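Local coordinates for glutathione S-transferase (Burkholderia glumae, PDB 4ISD) that binds glutathione and, as a member of the glutathione transferase family, probably transfers it to electrophilic substrates, at the interface of chains A and B. Numbering follows the deposited sequence. Chains: chain A/B, Glutathione S-transferase.

Contact 1: the interface of chains A and B. Residues chain A 71, 73, 75-76, 79; chain B 102, 105-106, 109.
A:Glu79 and B:Arg105 both set CG anti to their own carbonyl carbon, but the glutamate then bends at chi2 (-85°) while the arginine runs extended to NE. In this setting the two side chains lie roughly perpendicular. The carboxylate oxygen A:Glu79 OE1 comes down over the centre of one guanidinium face, 3.7 Å from B:Arg105 CZ, with the two planes turned 41° apart. The charges meet as a long salt bridge, OE1 of A:Glu79 to NH2 of B:Arg105 at 3.8 Å, rather than as an edge-on pair. Beside it, the methyl of A:Ala76 sits on the backbone of helix 98-113, its CB 3.7 Å from B:Gln106 N and in touch with B:Arg105 CB. A:Leu71 straddles the methyl of B:Ala102 with both branches, CD1 and CD2 each 3.8 Å from B:Ala102 CB. At the other end A:Glu73 is also bent at chi2 and lays its CG against B:Gln106 O at 3.5 Å, while its carboxylate atom OE1 rests on B:Ala109 CB at 3.4 Å. Small alanines on both sides let helix 74-84 of one subunit lie close to helix 98-113 of the other. The patch joins the two copies mainly by packing, in what is probably the usual transferase dimer, and includes glutathione-pocket residue A:Glu73.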
loop_
_atom_site.group_PDB
_atom_site.type_symbol
_atom_site.label_atom_id
_atom_site.label_comp_id
_atom_site.label_asym_id
_atom_site.label_seq_id
_atom_site.Cartn_x
_atom_site.Cartn_y
_atom_site.Cartn_z
ATOM N N LEU A 71 -6.863 -8.784 -10.104
ATOM C CA LEU A 71 -6.117 -7.813 -9.316
ATOM C C LEU A 71 -6.278 -8.096 -7.825
ATOM O O LEU A 71 -7.402 -8.167 -7.329
ATOM C CB LEU A 71 -6.625 -6.398 -9.631
ATOM C CG LEU A 71 -5.806 -5.256 -9.032
ATOM C CD1 LEU A 71 -4.440 -5.199 -9.682
ATOM C CD2 LEU A 71 -6.506 -3.922 -9.172
ATOM N N GLU A 73 -4.660 -7.140 -3.601
ATOM C CA GLU A 73 -4.358 -5.952 -2.783
ATOM C C GLU A 73 -5.490 -4.918 -2.842
ATOM O O GLU A 73 -5.653 -4.199 -3.851
ATOM C CB GLU A 73 -3.018 -5.299 -3.146
ATOM C CG GLU A 73 -1.798 -6.179 -2.905
ATOM C CD GLU A 73 -1.560 -6.432 -1.429
ATOM O OE1 GLU A 73 -1.514 -5.435 -0.682
ATOM O OE2 GLU A 73 -1.440 -7.619 -1.019
ATOM N N SER A 75 -6.168 -1.991 -1.533
ATOM C CA SER A 75 -5.912 -0.594 -1.876
ATOM C C SER A 75 -5.750 -0.427 -3.400
ATOM O O SER A 75 -6.308 0.501 -3.986
ATOM C CB SER A 75 -4.707 -0.017 -1.105
ATOM O OG SER A 75 -3.454 -0.503 -1.577
ATOM N N ALA A 76 -5.005 -1.330 -4.036
ATOM C CA ALA A 76 -4.829 -1.296 -5.487
ATOM C C ALA A 76 -6.167 -1.469 -6.211
ATOM O O ALA A 76 -6.417 -0.865 -7.273
ATOM C CB ALA A 76 -3.841 -2.372 -5.929
ATOM N N GLU A 79 -7.988 1.930 -5.987
ATOM C CA GLU A 79 -7.389 2.883 -6.928
ATOM C C GLU A 79 -7.848 2.599 -8.345
ATOM O O GLU A 79 -8.049 3.510 -9.160
ATOM C CB GLU A 79 -5.865 2.760 -6.885
ATOM C CG GLU A 79 -5.247 3.082 -5.544
ATOM C CD GLU A 79 -5.008 4.561 -5.367
ATOM O OE1 GLU A 79 -5.213 5.330 -6.341
ATOM O OE2 GLU A 79 -4.616 4.953 -4.251
ATOM N N ALA B 102 -2.447 -0.512 -12.242
ATOM C CA ALA B 102 -3.043 -1.327 -11.183
ATOM C C ALA B 102 -2.045 -2.345 -10.675
ATOM O O ALA B 102 -1.815 -2.454 -9.469
ATOM C CB ALA B 102 -4.319 -2.014 -11.682
ATOM N N ARG B 105 0.729 -1.092 -8.613
ATOM C CA ARG B 105 0.212 -0.766 -7.284
ATOM C C ARG B 105 0.080 -2.021 -6.434
ATOM O O ARG B 105 0.435 -2.029 -5.246
ATOM C CB ARG B 105 -1.127 -0.024 -7.368
ATOM C CG ARG B 105 -0.969 1.450 -7.693
ATOM C CD ARG B 105 -2.268 2.031 -8.158
ATOM N NE ARG B 105 -2.168 3.465 -8.424
ATOM C CZ ARG B 105 -3.062 4.149 -9.128
ATOM N NH1 ARG B 105 -4.115 3.518 -9.655
ATOM N NH2 ARG B 105 -2.886 5.453 -9.324
ATOM N N GLN B 106 -0.433 -3.086 -7.040
ATOM C CA GLN B 106 -0.512 -4.359 -6.336
ATOM C C GLN B 106 0.880 -4.781 -5.859
ATOM O O GLN B 106 1.074 -5.132 -4.684
ATOM C CB GLN B 106 -1.120 -5.430 -7.238
ATOM C CG GLN B 106 -0.710 -6.838 -6.876
ATOM C CD GLN B 106 -1.407 -7.867 -7.740
ATOM O OE1 GLN B 106 -2.480 -8.361 -7.391
ATOM N NE2 GLN B 106 -0.803 -8.194 -8.880
ATOM N N ALA B 109 2.137 -2.578 -2.950
ATOM C CA ALA B 109 1.434 -2.866 -1.710
ATOM C C ALA B 109 1.710 -4.287 -1.203
ATOM O O ALA B 109 1.741 -4.533 0.021
ATOM C CB ALA B 109 -0.065 -2.614 -1.862
#

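Contact 2: the interface of chains A and B. Residues chain A 99, 102-103, 105-106; chain B 69-71, 76, 80.
The ring of B:Phe69 carries the side chain of A:Glu99 on one face, with CG 3.9 Å above the plane and near the ring's edge. Carboxylate and ring are stacked, their planes 18° apart, and the two side chains run antiparallel past one another; A:Glu99 CD lies 3.7 Å from B:Phe69 CD1. Within chain B, the CE2 corner of the same phenylalanine stands over the rim of one face of the B:Tyr80 ring. The tip of B:Phe69 reaches the helix itself, CZ lying 3.6 Å from the carbonyl oxygen A:Glu99 O, and A:Leu103 brings CD2 to within 3.9 Å of CZ in B:Phe69. A chi1 of 180° in B:Phe69 puts the ring anti to the backbone N and sends it across to the partner. B:Leu71 follows the same course, and its CD1 ends 3.4 Å from A:Ala102 O, with A:Gln106 CB alongside. The methyl of A:Ala102 points at the tyrosine, CB 3.7 Å from B:Tyr80 CD1, and also touches B:Leu71 CD2. Further along, B:Ala76 CB approaches the backbone of A:Gln106, 3.6 Å from its N. In the fold, this patch sets strand 69-72 and helix 74-84 of the N-terminal thioredoxin-like domain against helix 98-113, in the C-terminal helical domain of the partner.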
loop_
_atom_site.group_PDB
_atom_site.type_symbol
_atom_site.label_atom_id
_atom_site.label_comp_id
_atom_site.label_asym_id
_atom_site.label_seq_id
_atom_site.Cartn_x
_atom_site.Cartn_y
_atom_site.Cartn_z
ATOM N N GLU A 99 -3.625 16.961 -2.518
ATOM C CA GLU A 99 -3.018 16.769 -1.201
ATOM C C GLU A 99 -3.836 15.822 -0.326
ATOM O O GLU A 99 -3.284 14.997 0.409
ATOM C CB GLU A 99 -2.834 18.104 -0.484
ATOM C CG GLU A 99 -1.728 18.963 -1.067
ATOM C CD GLU A 99 -1.434 20.187 -0.222
ATOM O OE1 GLU A 99 -2.113 20.376 0.812
ATOM O OE2 GLU A 99 -0.521 20.958 -0.592
ATOM N N ALA A 102 -3.420 12.256 -1.423
ATOM C CA ALA A 102 -2.149 11.705 -0.954
ATOM C C ALA A 102 -2.237 11.268 0.520
ATOM O O ALA A 102 -1.601 10.281 0.928
ATOM C CB ALA A 102 -0.980 12.695 -1.196
ATOM N N LEU A 103 -3.045 11.980 1.307
ATOM C CA LEU A 103 -3.186 11.643 2.722
ATOM C C LEU A 103 -4.007 10.364 2.942
ATOM O O LEU A 103 -3.735 9.578 3.869
ATOM C CB LEU A 103 -3.779 12.813 3.508
ATOM C CG LEU A 103 -2.865 14.032 3.549
ATOM C CD1 LEU A 103 -3.436 15.119 4.415
ATOM C CD2 LEU A 103 -1.476 13.626 4.031
ATOM N N ARG A 105 -4.195 7.927 0.690
ATOM C CA ARG A 105 -3.256 6.914 0.244
ATOM C C ARG A 105 -2.247 6.572 1.334
ATOM O O ARG A 105 -1.962 5.389 1.595
ATOM C CB ARG A 105 -2.546 7.375 -1.018
ATOM C CG ARG A 105 -3.393 7.218 -2.279
ATOM C CD ARG A 105 -2.704 7.902 -3.439
ATOM N NE ARG A 105 -3.388 7.720 -4.707
ATOM C CZ ARG A 105 -3.334 8.602 -5.698
ATOM N NH1 ARG A 105 -2.644 9.732 -5.543
ATOM N NH2 ARG A 105 -3.981 8.362 -6.833
ATOM N N GLN A 106 -1.714 7.605 1.975
ATOM C CA GLN A 106 -0.883 7.399 3.157
ATOM C C GLN A 106 -1.570 6.579 4.258
ATOM O O GLN A 106 -0.982 5.638 4.797
ATOM C CB GLN A 106 -0.438 8.729 3.734
ATOM C CG GLN A 106 0.090 8.611 5.147
ATOM C CD GLN A 106 0.596 9.936 5.671
ATOM O OE1 GLN A 106 1.812 10.194 5.688
ATOM N NE2 GLN A 106 -0.336 10.798 6.093
ATOM N N PHE B 69 3.597 21.085 2.575
ATOM C CA PHE B 69 2.927 19.791 2.666
ATOM C C PHE B 69 3.891 18.662 3.043
ATOM O O PHE B 69 4.980 18.561 2.477
ATOM C CB PHE B 69 2.237 19.487 1.334
ATOM C CG PHE B 69 1.521 18.174 1.304
ATOM C CD1 PHE B 69 0.389 17.972 2.067
ATOM C CD2 PHE B 69 1.971 17.140 0.502
ATOM C CE1 PHE B 69 -0.287 16.757 2.040
ATOM C CE2 PHE B 69 1.303 15.926 0.468
ATOM C CZ PHE B 69 0.169 15.737 1.240
ATOM N N THR B 70 3.501 17.814 3.997
ATOM C CA THR B 70 4.345 16.677 4.383
ATOM C C THR B 70 3.627 15.348 4.239
ATOM O O THR B 70 2.404 15.272 4.405
ATOM C CB THR B 70 4.896 16.783 5.824
ATOM O OG1 THR B 70 3.815 16.725 6.765
ATOM C CG2 THR B 70 5.689 18.066 6.007
ATOM N N LEU B 71 4.394 14.293 3.953
ATOM C CA LEU B 71 3.802 13.013 3.569
ATOM C C LEU B 71 4.723 11.817 3.837
ATOM O O LEU B 71 5.895 11.799 3.436
ATOM C CB LEU B 71 3.404 13.066 2.090
ATOM C CG LEU B 71 2.731 11.873 1.428
ATOM C CD1 LEU B 71 1.327 11.671 2.008
ATOM C CD2 LEU B 71 2.690 12.086 -0.089
ATOM N N ALA B 76 2.680 6.153 -1.138
ATOM C CA ALA B 76 1.922 7.402 -1.286
ATOM C C ALA B 76 2.788 8.507 -1.873
ATOM O O ALA B 76 2.302 9.358 -2.614
ATOM C CB ALA B 76 1.350 7.846 0.036
ATOM N N TYR B 80 2.059 10.620 -5.272
ATOM C CA TYR B 80 1.833 12.061 -5.192
ATOM C C TYR B 80 2.781 12.872 -6.076
ATOM O O TYR B 80 2.381 13.891 -6.645
ATOM C CB TYR B 80 1.944 12.517 -3.735
ATOM C CG TYR B 80 2.054 14.016 -3.531
ATOM C CD1 TYR B 80 0.921 14.832 -3.552
ATOM C CD2 TYR B 80 3.282 14.610 -3.279
ATOM C CE1 TYR B 80 1.018 16.208 -3.350
ATOM C CE2 TYR B 80 3.387 15.978 -3.072
ATOM C CZ TYR B 80 2.252 16.767 -3.109
ATOM O OH TYR B 80 2.368 18.118 -2.912
#

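Contact 3: the interface of chains A and B. Residues chain A 79-80, 83-84; chain B 98, 101, 105.
Both oxygens of the A:Glu83 carboxylate are gripped from chain B. A:Glu83 OE1 takes a hydrogen bond from B:Arg101 NH1 at 2.9 Å, and A:Glu83 OE2 takes one from B:Arg105 NH1 at 3.1 Å; both pairs are salt bridges. Each oxygen lies at the edge of its guanidinium, in plane, but each donor arrives from above the carboxylate plane, 67° out of it for B:Arg101 and 47° for B:Arg105. B:Arg105 reaches the glutamate tip to tip, whereas B:Arg101, bent at chi3 (-46°), crosses it obliquely. The guanidinium of B:Arg105 lies between two layers: B:Arg101 CG is over the centre of one face, 3.6 Å above it, and A:Glu79 OE1 covers the other. Such close positive neighbours would probably favour a charged carboxylate on A:Glu83. Water 1 links its OE2 to B:Arg105 NH2, and water 2 links OE1 to the backbone oxygen of B:Arg98. Near the end of helix 74-84, A:Val84 and B:Arg98 stand roughly perpendicular in a packing contact, where the valine methyl CG2 meets both the aliphatic CD and the guanidinium NH1. B:Arg98, bent at chi3, runs on past the valine, with NH1 beside that methyl and CD 3.7 Å from A:Val84 CG2.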
loop_
_atom_site.group_PDB
_atom_site.type_symbol
_atom_site.label_atom_id
_atom_site.label_comp_id
_atom_site.label_asym_id
_atom_site.label_seq_id
_atom_site.Cartn_x
_atom_site.Cartn_y
_atom_site.Cartn_z
ATOM N N GLU A 79 -7.988 1.930 -5.987
ATOM C CA GLU A 79 -7.389 2.883 -6.928
ATOM C C GLU A 79 -7.848 2.599 -8.345
ATOM O O GLU A 79 -8.049 3.510 -9.160
ATOM C CB GLU A 79 -5.865 2.760 -6.885
ATOM C CG GLU A 79 -5.247 3.082 -5.544
ATOM C CD GLU A 79 -5.008 4.561 -5.367
ATOM O OE1 GLU A 79 -5.213 5.330 -6.341
ATOM O OE2 GLU A 79 -4.616 4.953 -4.251
ATOM N N TYR A 80 -7.997 1.312 -8.635
ATOM C CA TYR A 80 -8.323 0.858 -9.976
ATOM C C TYR A 80 -9.803 1.042 -10.293
ATOM O O TYR A 80 -10.158 1.477 -11.398
ATOM C CB TYR A 80 -7.918 -0.609 -10.132
ATOM C CG TYR A 80 -8.444 -1.264 -11.382
ATOM C CD1 TYR A 80 -7.848 -1.025 -12.616
ATOM C CD2 TYR A 80 -9.540 -2.128 -11.329
ATOM C CE1 TYR A 80 -8.330 -1.629 -13.768
ATOM C CE2 TYR A 80 -10.019 -2.739 -12.470
ATOM C CZ TYR A 80 -9.417 -2.480 -13.684
ATOM O OH TYR A 80 -9.902 -3.077 -14.821
ATOM N N GLU A 83 -10.515 4.514 -11.101
ATOM C CA GLU A 83 -10.055 4.985 -12.403
ATOM C C GLU A 83 -10.981 4.522 -13.518
ATOM O O GLU A 83 -11.230 5.252 -14.486
ATOM C CB GLU A 83 -8.612 4.536 -12.669
ATOM C CG GLU A 83 -7.587 5.612 -12.356
ATOM C CD GLU A 83 -6.181 5.085 -12.242
ATOM O OE1 GLU A 83 -5.866 4.079 -12.907
ATOM O OE2 GLU A 83 -5.393 5.674 -11.469
ATOM N N VAL A 84 -11.492 3.306 -13.366
ATOM C CA VAL A 84 -12.398 2.705 -14.343
ATOM C C VAL A 84 -13.810 3.270 -14.192
ATOM O O VAL A 84 -14.524 3.467 -15.172
ATOM C CB VAL A 84 -12.431 1.168 -14.182
ATOM C CG1 VAL A 84 -13.356 0.533 -15.202
ATOM C CG2 VAL A 84 -11.016 0.587 -14.279
ATOM N N ARG B 98 -3.674 1.965 -17.752
ATOM C CA ARG B 98 -4.502 1.899 -16.567
ATOM C C ARG B 98 -4.369 0.599 -15.782
ATOM O O ARG B 98 -4.181 0.635 -14.561
ATOM C CB ARG B 98 -5.949 2.144 -16.949
ATOM C CG ARG B 98 -6.892 2.058 -15.804
ATOM C CD ARG B 98 -8.244 1.772 -16.344
ATOM N NE ARG B 98 -8.636 2.785 -17.307
ATOM C CZ ARG B 98 -9.775 2.746 -17.982
ATOM N NH1 ARG B 98 -10.615 1.737 -17.796
ATOM N NH2 ARG B 98 -10.063 3.703 -18.845
ATOM N N ARG B 101 -0.784 0.173 -14.418
ATOM C CA ARG B 101 -0.766 0.989 -13.198
ATOM C C ARG B 101 -1.364 0.224 -12.004
ATOM O O ARG B 101 -0.847 0.292 -10.885
ATOM C CB ARG B 101 -1.557 2.280 -13.430
ATOM C CG ARG B 101 -1.556 3.302 -12.275
ATOM C CD ARG B 101 -2.313 4.559 -12.717
ATOM N NE ARG B 101 -1.891 4.980 -14.049
ATOM C CZ ARG B 101 -2.706 5.264 -15.061
ATOM N NH1 ARG B 101 -4.027 5.187 -14.921
ATOM N NH2 ARG B 101 -2.188 5.638 -16.221
ATOM N N ARG B 105 0.729 -1.092 -8.613
ATOM C CA ARG B 105 0.212 -0.766 -7.284
ATOM C C ARG B 105 0.080 -2.021 -6.434
ATOM O O ARG B 105 0.435 -2.029 -5.246
ATOM C CB ARG B 105 -1.127 -0.024 -7.368
ATOM C CG ARG B 105 -0.969 1.450 -7.693
ATOM C CD ARG B 105 -2.268 2.031 -8.158
ATOM N NE ARG B 105 -2.168 3.465 -8.424
ATOM C CZ ARG B 105 -3.062 4.149 -9.128
ATOM N NH1 ARG B 105 -4.115 3.518 -9.655
ATOM N NH2 ARG B 105 -2.886 5.453 -9.324
HETATM O O HOH W 1 -4.355 8.084 -10.044
HETATM O O HOH W 2 -5.457 1.767 -12.065
#

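Contact 4: the interface of chains A and B. Residues chain A 105-106, 109-110, 113; chain B 60, 73, 76.
The close-packed part is where B:Glu73 lies along helix 98-113 of chain A. Bent at chi2 (-70°), it lays its carboxylate against the helix, with OE1 3.4 Å from the methyl CB of A:Ala109 and OE2 3.5 Å from A:Trp110 CA. Its CG sits near A:Gln106 O, and B:Ala76 extends the packing toward A:Arg105 and A:Gln106. These contacts are apolar or merely close; OE2 of B:Glu73 pairs within its own chain with B:Arg60 NH1, a salt bridge and hydrogen bond in which the oxygen is met nearly along its C-O axis.

Toward A:Ser113, at the end of the helix, there is less carbon packing and the contact rests on polar bonds. B:Arg60 grips A:Ser113 end-on with two nitrogens. NH1 of B:Arg60 gives a hydrogen bond to the hydroxyl OG of A:Ser113 at 2.9 Å, lying in the guanidinium plane. NH2 of B:Arg60 reaches the backbone A:Ser113 O at 3.2 Å from above the carbonyl plane, 51° out of it. The indole of A:Trp110 lies beside the arginine, its CD1 3.7 Å from B:Arg60 NH1. B:Arg60 and B:Glu73 both line the glutathione pocket, so the neighbouring subunit probably helps to steady it. The serine hydroxyl has chi1 at 66°, between backbone N and carbonyl carbon, where A:Ser113 OG also donates to A:Ala109 O, 2.7 Å away.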
loop_
_atom_site.group_PDB
_atom_site.type_symbol
_atom_site.label_atom_id
_atom_site.label_comp_id
_atom_site.label_asym_id
_atom_site.label_seq_id
_atom_site.Cartn_x
_atom_site.Cartn_y
_atom_site.Cartn_z
ATOM N N ARG A 105 -4.195 7.927 0.690
ATOM C CA ARG A 105 -3.256 6.914 0.244
ATOM C C ARG A 105 -2.247 6.572 1.334
ATOM O O ARG A 105 -1.962 5.389 1.595
ATOM C CB ARG A 105 -2.546 7.375 -1.018
ATOM C CG ARG A 105 -3.393 7.218 -2.279
ATOM C CD ARG A 105 -2.704 7.902 -3.439
ATOM N NE ARG A 105 -3.388 7.720 -4.707
ATOM C CZ ARG A 105 -3.334 8.602 -5.698
ATOM N NH1 ARG A 105 -2.644 9.732 -5.543
ATOM N NH2 ARG A 105 -3.981 8.362 -6.833
ATOM N N GLN A 106 -1.714 7.605 1.975
ATOM C CA GLN A 106 -0.883 7.399 3.157
ATOM C C GLN A 106 -1.570 6.579 4.258
ATOM O O GLN A 106 -0.982 5.638 4.797
ATOM C CB GLN A 106 -0.438 8.729 3.734
ATOM C CG GLN A 106 0.090 8.611 5.147
ATOM C CD GLN A 106 0.596 9.936 5.671
ATOM O OE1 GLN A 106 1.812 10.194 5.688
ATOM N NE2 GLN A 106 -0.336 10.798 6.093
ATOM N N ALA A 109 -1.984 2.804 3.320
ATOM C CA ALA A 109 -0.717 2.074 3.337
ATOM C C ALA A 109 -0.231 1.865 4.763
ATOM O O ALA A 109 0.333 0.814 5.105
ATOM C CB ALA A 109 0.344 2.824 2.526
ATOM N N TRP A 110 -0.425 2.885 5.589
ATOM C CA TRP A 110 0.046 2.816 6.956
ATOM C C TRP A 110 -0.673 1.675 7.644
ATOM O O TRP A 110 -0.042 0.786 8.226
ATOM C CB TRP A 110 -0.222 4.122 7.691
ATOM C CG TRP A 110 0.438 4.184 9.033
ATOM C CD1 TRP A 110 1.566 3.512 9.435
ATOM C CD2 TRP A 110 -0.002 4.943 10.164
ATOM N NE1 TRP A 110 1.856 3.821 10.747
ATOM C CE2 TRP A 110 0.909 4.699 11.211
ATOM C CE3 TRP A 110 -1.061 5.820 10.379
ATOM C CZ2 TRP A 110 0.776 5.302 12.464
ATOM C CZ3 TRP A 110 -1.187 6.411 11.616
ATOM C CH2 TRP A 110 -0.274 6.149 12.647
ATOM N N SER A 113 0.478 -1.751 6.683
ATOM C CA SER A 113 1.900 -2.108 6.845
ATOM C C SER A 113 2.499 -1.836 8.233
ATOM O O SER A 113 3.707 -1.984 8.433
ATOM C CB SER A 113 2.751 -1.384 5.802
ATOM O OG SER A 113 2.719 0.018 6.025
ATOM N N ARG B 60 7.522 7.158 11.026
ATOM C CA ARG B 60 8.410 6.270 10.281
ATOM C C ARG B 60 9.063 7.044 9.137
ATOM O O ARG B 60 8.553 8.084 8.708
ATOM C CB ARG B 60 7.641 5.068 9.727
ATOM C CG ARG B 60 7.036 4.150 10.793
ATOM C CD ARG B 60 6.753 2.749 10.252
ATOM N NE ARG B 60 5.747 2.742 9.191
ATOM C CZ ARG B 60 5.234 1.634 8.665
ATOM N NH1 ARG B 60 4.321 1.706 7.707
ATOM N NH2 ARG B 60 5.634 0.447 9.106
ATOM N N GLU B 73 5.017 7.278 3.964
ATOM C CA GLU B 73 4.678 6.101 3.140
ATOM C C GLU B 73 5.161 6.254 1.682
ATOM O O GLU B 73 4.503 6.918 0.867
ATOM C CB GLU B 73 3.178 5.750 3.193
ATOM C CG GLU B 73 2.692 5.173 4.525
ATOM C CD GLU B 73 3.213 3.756 4.785
ATOM O OE1 GLU B 73 3.494 3.027 3.802
ATOM O OE2 GLU B 73 3.336 3.370 5.969
ATOM N N ALA B 76 2.680 6.153 -1.138
ATOM C CA ALA B 76 1.922 7.402 -1.286
ATOM C C ALA B 76 2.788 8.507 -1.873
ATOM O O ALA B 76 2.302 9.358 -2.614
ATOM C CB ALA B 76 1.350 7.846 0.036
#

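All four contacts pair helix 98-113 of one chain with helix 74-84 of the other. Contacts 1 and 3 are neighbours, their C-alpha centres about 8 Å apart, and share A:Glu79 and B:Arg105. Contacts 2 and 4 stand equally close in the exchanged arrangement and share A:Arg105, A:Gln106 and B:Ala76. Between the two pairs the centres lie about 13 to 18 Å apart. Because the interface is two-fold symmetric, every patch has a twin: the carboxylate-arginine cluster of contact 3 and the serine grip of contact 4 each occur twice, bracketing apolar packing and bringing each subunit close to its partner's glutathione pocket.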